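Glutathione S-transferase (Ceriporiopsis subvermispora, PDB 6J3E) probably catalyses the transfer of glutathione onto electrophilic substrates, as a serine-type fungal glutathione S-transferase that assembles as a dimer. Local coordinates at residues 117-122 and 212-217; 173-178 and 233-238; 17-20 and 24-27. One frame throughout, in Å; residues are numbered along the deposited sequence.

Contact 1 (117-122 and 212-217)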
ATOM      1  N   PHE A 117      -5.038   0.171  -0.179  1.00 50.96           N
ATOM      2  CA  PHE A 117      -4.517   0.288   1.178  1.00 48.38           C
ATOM      3  C   PHE A 117      -3.407   1.331   1.269  1.00 48.89           C
ATOM      4  O   PHE A 117      -3.490   2.255   2.088  1.00 49.68           O
ATOM      5  CB  PHE A 117      -4.012  -1.061   1.662  1.00 47.63           C
ATOM      6  CG  PHE A 117      -3.488  -1.030   3.058  1.00 45.65           C
ATOM      7  CD1 PHE A 117      -4.327  -0.758   4.117  1.00 53.27           C
ATOM      8  CD2 PHE A 117      -2.157  -1.269   3.318  1.00 49.18           C
ATOM      9  CE1 PHE A 117      -3.841  -0.723   5.409  1.00 53.93           C
ATOM     10  CE2 PHE A 117      -1.670  -1.250   4.615  1.00 49.56           C
ATOM     11  CZ  PHE A 117      -2.513  -0.981   5.657  1.00 48.62           C
ATOM     12  N   ALA A 118      -2.363   1.199   0.435  1.00 44.69           N
ATOM     13  CA  ALA A 118      -1.236   2.129   0.482  1.00 46.49           C
ATOM     14  C   ALA A 118      -1.716   3.562   0.353  1.00 51.99           C
ATOM     15  O   ALA A 118      -1.272   4.458   1.087  1.00 47.71           O
ATOM     16  CB  ALA A 118      -0.229   1.819  -0.626  1.00 45.39           C
ATOM     17  N   PHE A 119      -2.642   3.786  -0.584  1.00 48.37           N
ATOM     18  CA  PHE A 119      -3.181   5.116  -0.801  1.00 44.75           C
ATOM     19  C   PHE A 119      -3.940   5.605   0.427  1.00 50.25           C
ATOM     20  O   PHE A 119      -3.802   6.766   0.830  1.00 48.20           O
ATOM     21  CB  PHE A 119      -4.083   5.099  -2.037  1.00 44.84           C
ATOM     22  CG  PHE A 119      -4.699   6.428  -2.351  1.00 46.09           C
ATOM     23  CD1 PHE A 119      -5.892   6.812  -1.761  1.00 54.27           C
ATOM     24  CD2 PHE A 119      -4.077   7.306  -3.222  1.00 47.69           C
ATOM     25  CE1 PHE A 119      -6.459   8.051  -2.044  1.00 53.05           C
ATOM     26  CE2 PHE A 119      -4.627   8.539  -3.510  1.00 47.62           C
ATOM     27  CZ  PHE A 119      -5.824   8.913  -2.927  1.00 53.01           C
ATOM     28  N   SER A 120      -4.773   4.743   1.016  1.00 51.75           N
ATOM     29  CA  SER A 120      -5.503   5.141   2.216  1.00 52.95           C
ATOM     30  C   SER A 120      -4.542   5.475   3.340  1.00 50.62           C
ATOM     31  O   SER A 120      -4.726   6.465   4.055  1.00 56.97           O
ATOM     32  CB  SER A 120      -6.469   4.034   2.649  1.00 52.77           C
ATOM     33  OG  SER A 120      -7.628   4.002   1.827  1.00 63.25           O
ATOM     34  N   GLU A 121      -3.507   4.660   3.515  1.00 53.01           N
ATOM     35  CA  GLU A 121      -2.524   4.956   4.546  1.00 52.12           C
ATOM     36  C   GLU A 121      -1.773   6.246   4.248  1.00 51.74           C
ATOM     37  O   GLU A 121      -1.535   7.041   5.157  1.00 51.09           O
ATOM     38  CB  GLU A 121      -1.545   3.796   4.696  1.00 50.94           C
ATOM     39  CG  GLU A 121      -2.069   2.719   5.614  1.00 59.80           C
ATOM     40  CD  GLU A 121      -2.726   3.301   6.852  1.00 61.71           C
ATOM     41  OE1 GLU A 121      -2.028   3.997   7.622  1.00 64.65           O
ATOM     42  OE2 GLU A 121      -3.939   3.065   7.041  1.00 61.98           O
ATOM     43  N   ALA A 122      -1.393   6.478   2.988  1.00 48.44           N
ATOM     44  CA  ALA A 122      -0.547   7.633   2.697  1.00 48.23           C
ATOM     45  C   ALA A 122      -1.328   8.941   2.575  1.00 51.32           C
ATOM     46  O   ALA A 122      -0.803   9.997   2.941  1.00 50.64           O
ATOM     47  CB  ALA A 122       0.253   7.408   1.414  1.00 49.28           C
ATOM     48  N   VAL A 212      -7.329  10.962  -8.886  1.00 53.68           N
ATOM     49  CA  VAL A 212      -8.050  12.160  -9.304  1.00 54.99           C
ATOM     50  C   VAL A 212      -9.365  12.273  -8.545  1.00 51.86           C
ATOM     51  O   VAL A 212      -9.882  13.378  -8.345  1.00 52.76           O
ATOM     52  CB  VAL A 212      -8.255  12.168 -10.833  1.00 51.58           C
ATOM     53  CG1 VAL A 212      -6.906  12.330 -11.539  1.00 52.48           C
ATOM     54  CG2 VAL A 212      -8.941  10.898 -11.271  1.00 51.34           C
ATOM     55  N   GLY A 213      -9.921  11.146  -8.098  1.00 55.68           N
ATOM     56  CA  GLY A 213     -11.082  11.220  -7.231  1.00 54.45           C
ATOM     57  C   GLY A 213     -10.815  12.073  -6.007  1.00 53.90           C
ATOM     58  O   GLY A 213     -11.561  13.014  -5.704  1.00 50.31           O
ATOM     59  N   TRP A 214      -9.730  11.771  -5.296  1.00 45.62           N
ATOM     60  CA  TRP A 214      -9.488  12.492  -4.061  1.00 48.14           C
ATOM     61  C   TRP A 214      -8.952  13.888  -4.344  1.00 50.87           C
ATOM     62  O   TRP A 214      -9.253  14.820  -3.592  1.00 52.35           O
ATOM     63  CB  TRP A 214      -8.547  11.685  -3.159  1.00 48.91           C
ATOM     64  CG  TRP A 214      -9.210  10.461  -2.606  1.00 50.78           C
ATOM     65  CD1 TRP A 214      -9.380   9.255  -3.247  1.00 51.25           C
ATOM     66  CD2 TRP A 214      -9.821  10.317  -1.317  1.00 49.32           C
ATOM     67  NE1 TRP A 214     -10.062   8.377  -2.434  1.00 50.83           N
ATOM     68  CE2 TRP A 214     -10.347   9.000  -1.245  1.00 55.02           C
ATOM     69  CE3 TRP A 214      -9.985  11.166  -0.220  1.00 50.67           C
ATOM     70  CZ2 TRP A 214     -11.021   8.519  -0.113  1.00 52.11           C
ATOM     71  CZ3 TRP A 214     -10.649  10.688   0.900  1.00 53.00           C
ATOM     72  CH2 TRP A 214     -11.162   9.373   0.944  1.00 53.45           C
ATOM     73  N   VAL A 215      -8.201  14.062  -5.434  1.00 49.94           N
ATOM     74  CA  VAL A 215      -7.639  15.375  -5.725  1.00 51.91           C
ATOM     75  C   VAL A 215      -8.735  16.336  -6.158  1.00 52.37           C
ATOM     76  O   VAL A 215      -8.745  17.501  -5.745  1.00 53.99           O
ATOM     77  CB  VAL A 215      -6.517  15.272  -6.775  1.00 49.20           C
ATOM     78  CG1 VAL A 215      -6.076  16.658  -7.230  1.00 48.84           C
ATOM     79  CG2 VAL A 215      -5.347  14.550  -6.185  1.00 48.14           C
ATOM     80  N   ILE A 216      -9.694  15.864  -6.960  1.00 50.63           N
ATOM     81  CA  ILE A 216     -10.774  16.753  -7.394  1.00 55.17           C
ATOM     82  C   ILE A 216     -11.623  17.174  -6.201  1.00 55.73           C
ATOM     83  O   ILE A 216     -12.172  18.285  -6.174  1.00 56.71           O
ATOM     84  CB  ILE A 216     -11.619  16.105  -8.515  1.00 55.38           C
ATOM     85  CG1 ILE A 216     -12.302  17.184  -9.341  1.00 57.35           C
ATOM     86  CG2 ILE A 216     -12.691  15.161  -7.973  1.00 54.64           C
ATOM     87  CD1 ILE A 216     -11.345  18.169  -9.929  1.00 54.53           C
ATOM     88  N   TRP A 217     -11.716  16.313  -5.184  1.00 56.25           N
ATOM     89  CA  TRP A 217     -12.358  16.681  -3.925  1.00 52.38           C
ATOM     90  C   TRP A 217     -11.649  17.861  -3.287  1.00 52.86           C
ATOM     91  O   TRP A 217     -12.284  18.822  -2.834  1.00 53.72           O
ATOM     92  CB  TRP A 217     -12.354  15.469  -2.983  1.00 48.79           C
ATOM     93  CG  TRP A 217     -12.867  15.685  -1.581  1.00 53.71           C
ATOM     94  CD1 TRP A 217     -13.972  16.406  -1.198  1.00 53.21           C
ATOM     95  CD2 TRP A 217     -12.289  15.169  -0.373  1.00 53.80           C
ATOM     96  NE1 TRP A 217     -14.122  16.346   0.161  1.00 49.23           N
ATOM     97  CE2 TRP A 217     -13.106  15.598   0.695  1.00 48.75           C
ATOM     98  CE3 TRP A 217     -11.171  14.367  -0.092  1.00 48.27           C
ATOM     99  CZ2 TRP A 217     -12.840  15.257   2.017  1.00 52.21           C
ATOM    100  CZ3 TRP A 217     -10.902  14.040   1.219  1.00 46.36           C
ATOM    101  CH2 TRP A 217     -11.738  14.478   2.261  1.00 51.37           C
TER
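The ring of Phe119 meets the indole of Trp214 in the aromatic contact that joins helix 109-136 to helix 206-222. Its CE1 stands over one face of the indole, off-centre toward the rim, 3.4 Å from Trp214 CD1 and 3.6 Å from NE1. The ring planes are inclined at 54° and the centroid of the phenyl lies 4.9 Å from that of the five-membered ring, an oblique meeting. Phe119 reaches this place with CG anti to its backbone N (chi1 180°), which directs the phenyl toward helix 206-222.

Besides the rings, Trp214 CB lies at the phenyl edge, in its plane, 3.9 Å from Phe119 CZ. Both helices belong to the all-helical C-terminal domain of the glutathione S-transferase fold, and their backbones stay well apart, 10.2 Å between the CA atoms of Phe119 and Trp214, with the rings spanning the gap. Val124 touches both aromatic side chains, and Ile185 of helix 169-189 packs on Phe119.

No hydrogen bond crosses the contact. Trp214 also packs on Lys26, a glutathione-binding residue of helix 22-34, while the neighbouring Ala118 meets Phe117 of the second subunit.

Contact 2 (173-178 and 233-238)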
ATOM      1  N   LYS A 173       1.287  21.579  10.074  1.00 50.93           N
ATOM      2  CA  LYS A 173       1.746  20.202  10.185  1.00 55.83           C
ATOM      3  C   LYS A 173       0.878  19.264   9.352  1.00 57.32           C
ATOM      4  O   LYS A 173       1.391  18.328   8.722  1.00 55.30           O
ATOM      5  CB  LYS A 173       1.779  19.776  11.654  1.00 58.33           C
ATOM      6  CG  LYS A 173       2.858  20.524  12.442  1.00 67.92           C
ATOM      7  CD  LYS A 173       3.475  19.702  13.574  1.00 80.69           C
ATOM      8  CE  LYS A 173       5.006  19.597  13.426  1.00 84.09           C
ATOM      9  NZ  LYS A 173       5.431  18.604  12.379  1.00 85.32           N
ATOM     10  N   ALA A 174      -0.428  19.530   9.293  1.00 53.89           N
ATOM     11  CA  ALA A 174      -1.310  18.723   8.458  1.00 47.07           C
ATOM     12  C   ALA A 174      -0.913  18.805   6.988  1.00 52.00           C
ATOM     13  O   ALA A 174      -0.911  17.793   6.277  1.00 50.91           O
ATOM     14  CB  ALA A 174      -2.755  19.175   8.635  1.00 44.29           C
ATOM     15  N   TRP A 175      -0.625  20.015   6.494  1.00 52.72           N
ATOM     16  CA  TRP A 175      -0.224  20.143   5.097  1.00 55.38           C
ATOM     17  C   TRP A 175       1.056  19.379   4.835  1.00 53.81           C
ATOM     18  O   TRP A 175       1.173  18.673   3.829  1.00 53.50           O
ATOM     19  CB  TRP A 175      -0.038  21.608   4.713  1.00 53.27           C
ATOM     20  CG  TRP A 175      -1.313  22.220   4.272  1.00 59.39           C
ATOM     21  CD1 TRP A 175      -1.961  23.288   4.846  1.00 58.90           C
ATOM     22  CD2 TRP A 175      -2.133  21.791   3.178  1.00 55.22           C
ATOM     23  NE1 TRP A 175      -3.127  23.556   4.158  1.00 57.04           N
ATOM     24  CE2 TRP A 175      -3.259  22.646   3.137  1.00 56.64           C
ATOM     25  CE3 TRP A 175      -2.024  20.771   2.227  1.00 54.86           C
ATOM     26  CZ2 TRP A 175      -4.263  22.514   2.178  1.00 51.29           C
ATOM     27  CZ3 TRP A 175      -3.024  20.640   1.278  1.00 51.72           C
ATOM     28  CH2 TRP A 175      -4.131  21.509   1.264  1.00 52.74           C
ATOM     29  N   GLU A 176       2.009  19.481   5.757  1.00 49.23           N
ATOM     30  CA  GLU A 176       3.286  18.816   5.588  1.00 56.71           C
ATOM     31  C   GLU A 176       3.084  17.322   5.425  1.00 57.28           C
ATOM     32  O   GLU A 176       3.686  16.690   4.548  1.00 53.90           O
ATOM     33  CB  GLU A 176       4.180  19.145   6.790  1.00 58.78           C
ATOM     34  CG  GLU A 176       5.297  18.176   7.029  1.00 69.48           C
ATOM     35  CD  GLU A 176       6.141  18.586   8.244  1.00 84.83           C
ATOM     36  OE1 GLU A 176       5.622  18.595   9.378  1.00 77.09           O
ATOM     37  OE2 GLU A 176       7.332  18.910   8.064  1.00 92.65           O
ATOM     38  N   LYS A 177       2.189  16.757   6.232  1.00 56.71           N
ATOM     39  CA  LYS A 177       1.876  15.344   6.128  1.00 47.38           C
ATOM     40  C   LYS A 177       1.164  15.031   4.822  1.00 48.70           C
ATOM     41  O   LYS A 177       1.388  13.969   4.222  1.00 48.87           O
ATOM     42  CB  LYS A 177       1.048  14.921   7.334  1.00 50.37           C
ATOM     43  CG  LYS A 177       1.236  13.467   7.714  1.00 62.73           C
ATOM     44  CD  LYS A 177       0.658  13.137   9.113  1.00 79.09           C
ATOM     45  CE  LYS A 177       0.513  11.617   9.341  1.00 75.08           C
ATOM     46  NZ  LYS A 177      -0.822  11.115   8.874  1.00 77.64           N
ATOM     47  N   ILE A 178       0.328  15.951   4.346  1.00 49.72           N
ATOM     48  CA  ILE A 178      -0.353  15.716   3.080  1.00 50.24           C
ATOM     49  C   ILE A 178       0.637  15.751   1.932  1.00 48.83           C
ATOM     50  O   ILE A 178       0.579  14.917   1.021  1.00 53.95           O
ATOM     51  CB  ILE A 178      -1.483  16.736   2.859  1.00 53.75           C
ATOM     52  CG1 ILE A 178      -2.593  16.554   3.898  1.00 54.37           C
ATOM     53  CG2 ILE A 178      -2.039  16.625   1.427  1.00 44.06           C
ATOM     54  CD1 ILE A 178      -3.491  17.789   4.034  1.00 46.88           C
ATOM     55  N   GLU A 233      -1.189  22.752  -6.888  1.00 62.00           N
ATOM     56  CA  GLU A 233      -0.886  22.347  -8.252  1.00 58.36           C
ATOM     57  C   GLU A 233       0.559  22.613  -8.650  1.00 59.46           C
ATOM     58  O   GLU A 233       0.938  22.270  -9.775  1.00 63.88           O
ATOM     59  CB  GLU A 233      -1.835  22.992  -9.273  1.00 58.38           C
ATOM     60  CG  GLU A 233      -2.595  24.238  -8.890  1.00 62.69           C
ATOM     61  CD  GLU A 233      -3.559  24.643  -9.983  1.00 64.22           C
ATOM     62  OE1 GLU A 233      -4.479  23.854 -10.306  1.00 60.86           O
ATOM     63  OE2 GLU A 233      -3.351  25.721 -10.569  1.00 69.47           O
ATOM     64  N   THR A 234       1.379  23.193  -7.772  1.00 58.30           N
ATOM     65  CA  THR A 234       2.808  23.261  -8.043  1.00 54.92           C
ATOM     66  C   THR A 234       3.567  22.072  -7.480  1.00 59.54           C
ATOM     67  O   THR A 234       4.764  21.936  -7.747  1.00 59.73           O
ATOM     68  CB  THR A 234       3.416  24.530  -7.460  1.00 52.20           C
ATOM     69  OG1 THR A 234       3.695  24.318  -6.067  1.00 49.97           O
ATOM     70  CG2 THR A 234       2.466  25.707  -7.628  1.00 54.45           C
ATOM     71  N   TRP A 235       2.916  21.228  -6.688  1.00 57.60           N
ATOM     72  CA  TRP A 235       3.629  20.130  -6.053  1.00 59.32           C
ATOM     73  C   TRP A 235       4.144  19.150  -7.098  1.00 60.41           C
ATOM     74  O   TRP A 235       3.465  18.857  -8.091  1.00 55.31           O
ATOM     75  CB  TRP A 235       2.722  19.388  -5.079  1.00 51.71           C
ATOM     76  CG  TRP A 235       2.296  20.157  -3.900  1.00 61.80           C
ATOM     77  CD1 TRP A 235       2.594  21.455  -3.595  1.00 62.34           C
ATOM     78  CD2 TRP A 235       1.476  19.672  -2.838  1.00 62.67           C
ATOM     79  NE1 TRP A 235       2.005  21.805  -2.410  1.00 59.65           N
ATOM     80  CE2 TRP A 235       1.314  20.726  -1.924  1.00 57.97           C
ATOM     81  CE3 TRP A 235       0.853  18.442  -2.575  1.00 59.92           C
ATOM     82  CZ2 TRP A 235       0.561  20.589  -0.758  1.00 61.61           C
ATOM     83  CZ3 TRP A 235       0.106  18.304  -1.415  1.00 58.56           C
ATOM     84  CH2 TRP A 235      -0.040  19.374  -0.525  1.00 57.99           C
ATOM     85  N   ASP A 236       5.338  18.613  -6.843  1.00 55.86           N
ATOM     86  CA  ASP A 236       5.917  17.562  -7.674  1.00 57.57           C
ATOM     87  C   ASP A 236       5.891  17.962  -9.141  1.00 58.96           C
ATOM     88  O   ASP A 236       5.370  17.238  -9.995  1.00 56.24           O
ATOM     89  CB  ASP A 236       5.192  16.232  -7.466  1.00 52.47           C
ATOM     90  CG  ASP A 236       5.265  15.749  -6.032  1.00 58.49           C
ATOM     91  OD1 ASP A 236       6.391  15.456  -5.560  1.00 54.04           O
ATOM     92  OD2 ASP A 236       4.191  15.657  -5.381  1.00 55.41           O
ATOM     93  N   ASP A 237       6.431  19.152  -9.421  1.00 59.48           N
ATOM     94  CA  ASP A 237       6.524  19.650 -10.789  1.00 65.31           C
ATOM     95  C   ASP A 237       5.151  19.622 -11.451  1.00 60.41           C
ATOM     96  O   ASP A 237       5.003  19.273 -12.623  1.00 64.72           O
ATOM     97  CB  ASP A 237       7.562  18.844 -11.584  1.00 64.85           C
ATOM     98  CG  ASP A 237       7.964  19.517 -12.884  1.00 80.06           C
ATOM     99  OD1 ASP A 237       8.716  20.521 -12.833  1.00 89.59           O
ATOM    100  OD2 ASP A 237       7.553  19.024 -13.960  1.00 81.11           O
ATOM    101  N   GLY A 238       4.130  19.961 -10.662  1.00 62.08           N
ATOM    102  CA  GLY A 238       2.750  20.002 -11.093  1.00 55.20           C
ATOM    103  C   GLY A 238       2.110  18.665 -11.376  1.00 56.16           C
ATOM    104  O   GLY A 238       1.046  18.636 -12.009  1.00 57.80           O
TER
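Trp235 sets the outer rim of its six-membered ring against Trp175 and Ile178 of helix 169-189. Its CH2 is the leading atom, 3.7 Å from Trp175 CE3 and equally near CZ3 of the same residue. The two six-membered rings are almost perpendicular, planes at 85° and centroids 5.9 Å apart, but Trp235 approaches Trp175 obliquely. Ile178 adds its CG2 methyl, which sits in the plane of the Trp235 indole at its edge, 3.9 Å from CH2. With CG2 anti to the backbone N and CG1 beside it (chi1 -66°), Ile178 offers one branch to each tryptophan: CD1, at the end of the CG1 branch, rests 3.7 Å above one face of the Trp175 ring.

Here, in the all-helical C-terminal domain of the glutathione S-transferase fold, the chain entering helix 235-247 is pinned to the side of helix 169-189. The CA atoms of Ile178 and Trp235 are 10.9 Å apart, so the indole does the bridging.

Further out, hydrogen bonds fix both indoles by their nitrogens: Trp175 NE1 is bonded to Glu228 OE1 and Trp235 NE1 to Asp231 OD2, two acidic residues of helix 227-232. Arg179 makes a cation-pi contact with Trp235, and the ring of Phe232 also meets that indole, while Ile130 of helix 109-136 packs on Trp175 and Ile178.

Contact 3 (17-20 and 24-27). With EDO (1,2-ethanediol), chain D.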
ATOM      1  N   ASP A  17     -22.264  21.753  -9.882  1.00 67.51           N
ATOM      2  CA  ASP A  17     -22.502  20.331 -10.136  1.00 66.11           C
ATOM      3  C   ASP A  17     -23.213  19.666  -8.993  1.00 65.41           C
ATOM      4  O   ASP A  17     -23.906  18.669  -9.210  1.00 63.70           O
ATOM      5  CB  ASP A  17     -21.205  19.566 -10.328  1.00 59.30           C
ATOM      6  CG  ASP A  17     -20.304  20.210 -11.311  1.00 67.86           C
ATOM      7  OD1 ASP A  17     -19.769  19.484 -12.150  1.00 71.60           O
ATOM      8  OD2 ASP A  17     -20.068  21.437 -11.226  1.00 78.63           O
ATOM      9  N   LYS A  18     -23.028  20.197  -7.785  1.00 61.96           N
ATOM     10  CA  LYS A  18     -23.336  19.623  -6.479  1.00 63.12           C
ATOM     11  C   LYS A  18     -22.584  18.322  -6.211  1.00 62.17           C
ATOM     12  O   LYS A  18     -22.844  17.661  -5.198  1.00 62.52           O
ATOM     13  CB  LYS A  18     -24.854  19.454  -6.251  1.00 62.61           C
ATOM     14  CG  LYS A  18     -25.532  18.277  -6.890  1.00 63.59           C
ATOM     15  CD  LYS A  18     -26.960  18.616  -7.311  1.00 67.84           C
ATOM     16  CE  LYS A  18     -27.826  18.896  -6.114  1.00 63.76           C
ATOM     17  NZ  LYS A  18     -29.234  18.740  -6.478  1.00 65.98           N
ATOM     18  N   ALA A  19     -21.613  17.972  -7.059  1.00 58.92           N
ATOM     19  CA  ALA A  19     -20.818  16.756  -6.899  1.00 60.60           C
ATOM     20  C   ALA A  19     -19.467  17.111  -6.288  1.00 58.77           C
ATOM     21  O   ALA A  19     -18.677  17.837  -6.900  1.00 60.41           O
ATOM     22  CB  ALA A  19     -20.620  16.045  -8.237  1.00 59.57           C
ATOM     23  N   TRP A  20     -19.197  16.587  -5.095  1.00 56.43           N
ATOM     24  CA  TRP A  20     -17.979  16.930  -4.365  1.00 50.68           C
ATOM     25  C   TRP A  20     -17.239  15.735  -3.778  1.00 54.49           C
ATOM     26  O   TRP A  20     -16.047  15.863  -3.495  1.00 54.13           O
ATOM     27  CB  TRP A  20     -18.316  17.884  -3.218  1.00 51.77           C
ATOM     28  CG  TRP A  20     -19.189  17.195  -2.252  1.00 57.12           C
ATOM     29  CD1 TRP A  20     -20.553  17.146  -2.270  1.00 56.62           C
ATOM     30  CD2 TRP A  20     -18.771  16.384  -1.151  1.00 57.33           C
ATOM     31  NE1 TRP A  20     -21.007  16.375  -1.231  1.00 57.26           N
ATOM     32  CE2 TRP A  20     -19.932  15.892  -0.531  1.00 57.38           C
ATOM     33  CE3 TRP A  20     -17.523  16.043  -0.618  1.00 56.31           C
ATOM     34  CZ2 TRP A  20     -19.884  15.068   0.584  1.00 52.03           C
ATOM     35  CZ3 TRP A  20     -17.479  15.223   0.484  1.00 51.92           C
ATOM     36  CH2 TRP A  20     -18.648  14.747   1.074  1.00 54.77           C
ATOM     37  N   THR A  24     -17.377   9.164  -4.214  1.00 53.57           N
ATOM     38  CA  THR A  24     -18.283   9.031  -5.351  1.00 54.73           C
ATOM     39  C   THR A  24     -17.647   9.515  -6.649  1.00 51.63           C
ATOM     40  O   THR A  24     -18.003   9.025  -7.724  1.00 54.91           O
ATOM     41  CB  THR A  24     -19.596   9.780  -5.101  1.00 55.61           C
ATOM     42  OG1 THR A  24     -19.353  11.193  -5.055  1.00 54.20           O
ATOM     43  CG2 THR A  24     -20.227   9.328  -3.782  1.00 54.11           C
ATOM     44  N   TRP A  25     -16.712  10.456  -6.591  1.00 49.72           N
ATOM     45  CA  TRP A  25     -16.089  10.877  -7.836  1.00 51.17           C
ATOM     46  C   TRP A  25     -15.254   9.757  -8.439  1.00 56.70           C
ATOM     47  O   TRP A  25     -15.143   9.659  -9.670  1.00 53.31           O
ATOM     48  CB  TRP A  25     -15.230  12.107  -7.623  1.00 50.74           C
ATOM     49  CG  TRP A  25     -15.896  13.365  -8.028  1.00 55.52           C
ATOM     50  CD1 TRP A  25     -16.399  14.327  -7.204  1.00 54.31           C
ATOM     51  CD2 TRP A  25     -16.125  13.820  -9.366  1.00 56.52           C
ATOM     52  NE1 TRP A  25     -16.935  15.355  -7.947  1.00 55.27           N
ATOM     53  CE2 TRP A  25     -16.773  15.072  -9.277  1.00 57.25           C
ATOM     54  CE3 TRP A  25     -15.850  13.289 -10.633  1.00 61.19           C
ATOM     55  CZ2 TRP A  25     -17.150  15.801 -10.400  1.00 60.07           C
ATOM     56  CZ3 TRP A  25     -16.226  14.016 -11.755  1.00 63.99           C
ATOM     57  CH2 TRP A  25     -16.875  15.257 -11.628  1.00 67.03           C
ATOM     58  N   LYS A  26     -14.667   8.903  -7.597  1.00 53.75           N
ATOM     59  CA  LYS A  26     -14.006   7.720  -8.126  1.00 53.16           C
ATOM     60  C   LYS A  26     -14.962   6.972  -9.041  1.00 53.10           C
ATOM     61  O   LYS A  26     -14.620   6.641 -10.180  1.00 52.24           O
ATOM     62  CB  LYS A  26     -13.512   6.823  -6.988  1.00 54.02           C
ATOM     63  CG  LYS A  26     -12.320   7.383  -6.211  1.00 54.68           C
ATOM     64  CD  LYS A  26     -11.742   6.356  -5.227  1.00 50.81           C
ATOM     65  CE  LYS A  26     -12.289   6.563  -3.847  1.00 50.97           C
ATOM     66  NZ  LYS A  26     -12.280   5.363  -2.992  1.00 56.59           N
ATOM     67  N   THR A  27     -16.202   6.781  -8.589  1.00 52.77           N
ATOM     68  CA  THR A  27     -17.176   6.039  -9.390  1.00 55.00           C
ATOM     69  C   THR A  27     -17.746   6.887 -10.525  1.00 54.52           C
ATOM     70  O   THR A  27     -18.008   6.364 -11.618  1.00 56.39           O
ATOM     71  CB  THR A  27     -18.278   5.491  -8.480  1.00 53.11           C
ATOM     72  OG1 THR A  27     -17.722   4.439  -7.687  1.00 52.41           O
ATOM     73  CG2 THR A  27     -19.458   4.926  -9.279  1.00 53.35           C
TER
HETATM   74  C1  EDO D 302     -16.926   3.630  -0.645  1.00 57.57           C
HETATM   75  O1  EDO D 302     -16.781   4.374   0.576  1.00 64.76           O
HETATM   76  C2  EDO D 302     -15.559   3.467  -1.294  1.00 63.38           C
HETATM   77  O2  EDO D 302     -15.303   4.598  -2.125  1.00 60.12           O
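The loop that leaves strand 5-9 and turns into helix 22-34 belongs to the first beta-alpha unit of the thioredoxin-like N-terminal domain, and the helix carries part of the glutathione site. Trp25, in the first turn of that helix, turns the edge of its indole, with NE1, against the loop. This nitrogen gives a nearly straight but weak hydrogen bond to the backbone oxygen of Ala19, 3.2 Å from Trp25 NE1 to Ala19 O with an angle of 170° at the hydrogen. The acceptor lies in the plane of the indole, at its edge. Van der Waals contacts accompany the bond: Ala19 CB is 3.8 Å from Trp25 NE1 and 4.1 Å from CZ2. The carbonyl carbon of Trp20 lies at the same indole edge, with Trp20 C 3.8 Å from Trp25 CD1. Arg220 NE is a second donor to Ala19 O, so this buried carbonyl is gripped by two side chains, and a salt bridge from Arg220 to Asp17 ties the preceding part of the loop to helix 206-222.

Lys26, the next residue, sends its chain away from the loop. A bend at chi3 (-97°) brings Lys26 NZ to 3.2 Å from O2 of a bound 1,2-ethanediol, probably left by the crystallisation liquor, to which it donates a hydrogen bond. Ser86, itself a partner of Lys26 NZ, and Asn23 also bond to this diol, and since all three residues bind glutathione in another structure of this protein, the diol probably sits in part of the glutathione site.

Trp25 is covered by Ile216 and Arg220 of helix 206-222, whereas Thr24 packs on Phe7 of strand 5-9 and Thr27 on Ile89 of helix 86-96.

Contact 3 comes first along the chain, in the thioredoxin-like N-terminal domain; contacts 1 and 2 follow in the helical C-terminal domain, their segments alternating in the sequence. Helix 206-222 joins contacts 1 and 3, whose centres are about 14 Å apart: it packs on both the loop and helix 22-34, with Trp217 against Trp20, so helix 206-222 forms part of the interface between the domains beside the glutathione site. Contact 2 lies farther out, its centre about 13 Å from that of contact 1 and about 23 Å from that of contact 3. Helix 169-189, which carries its first segment, also lies against helix 109-136 of contact 1, connecting the outer helices with the core of the domain.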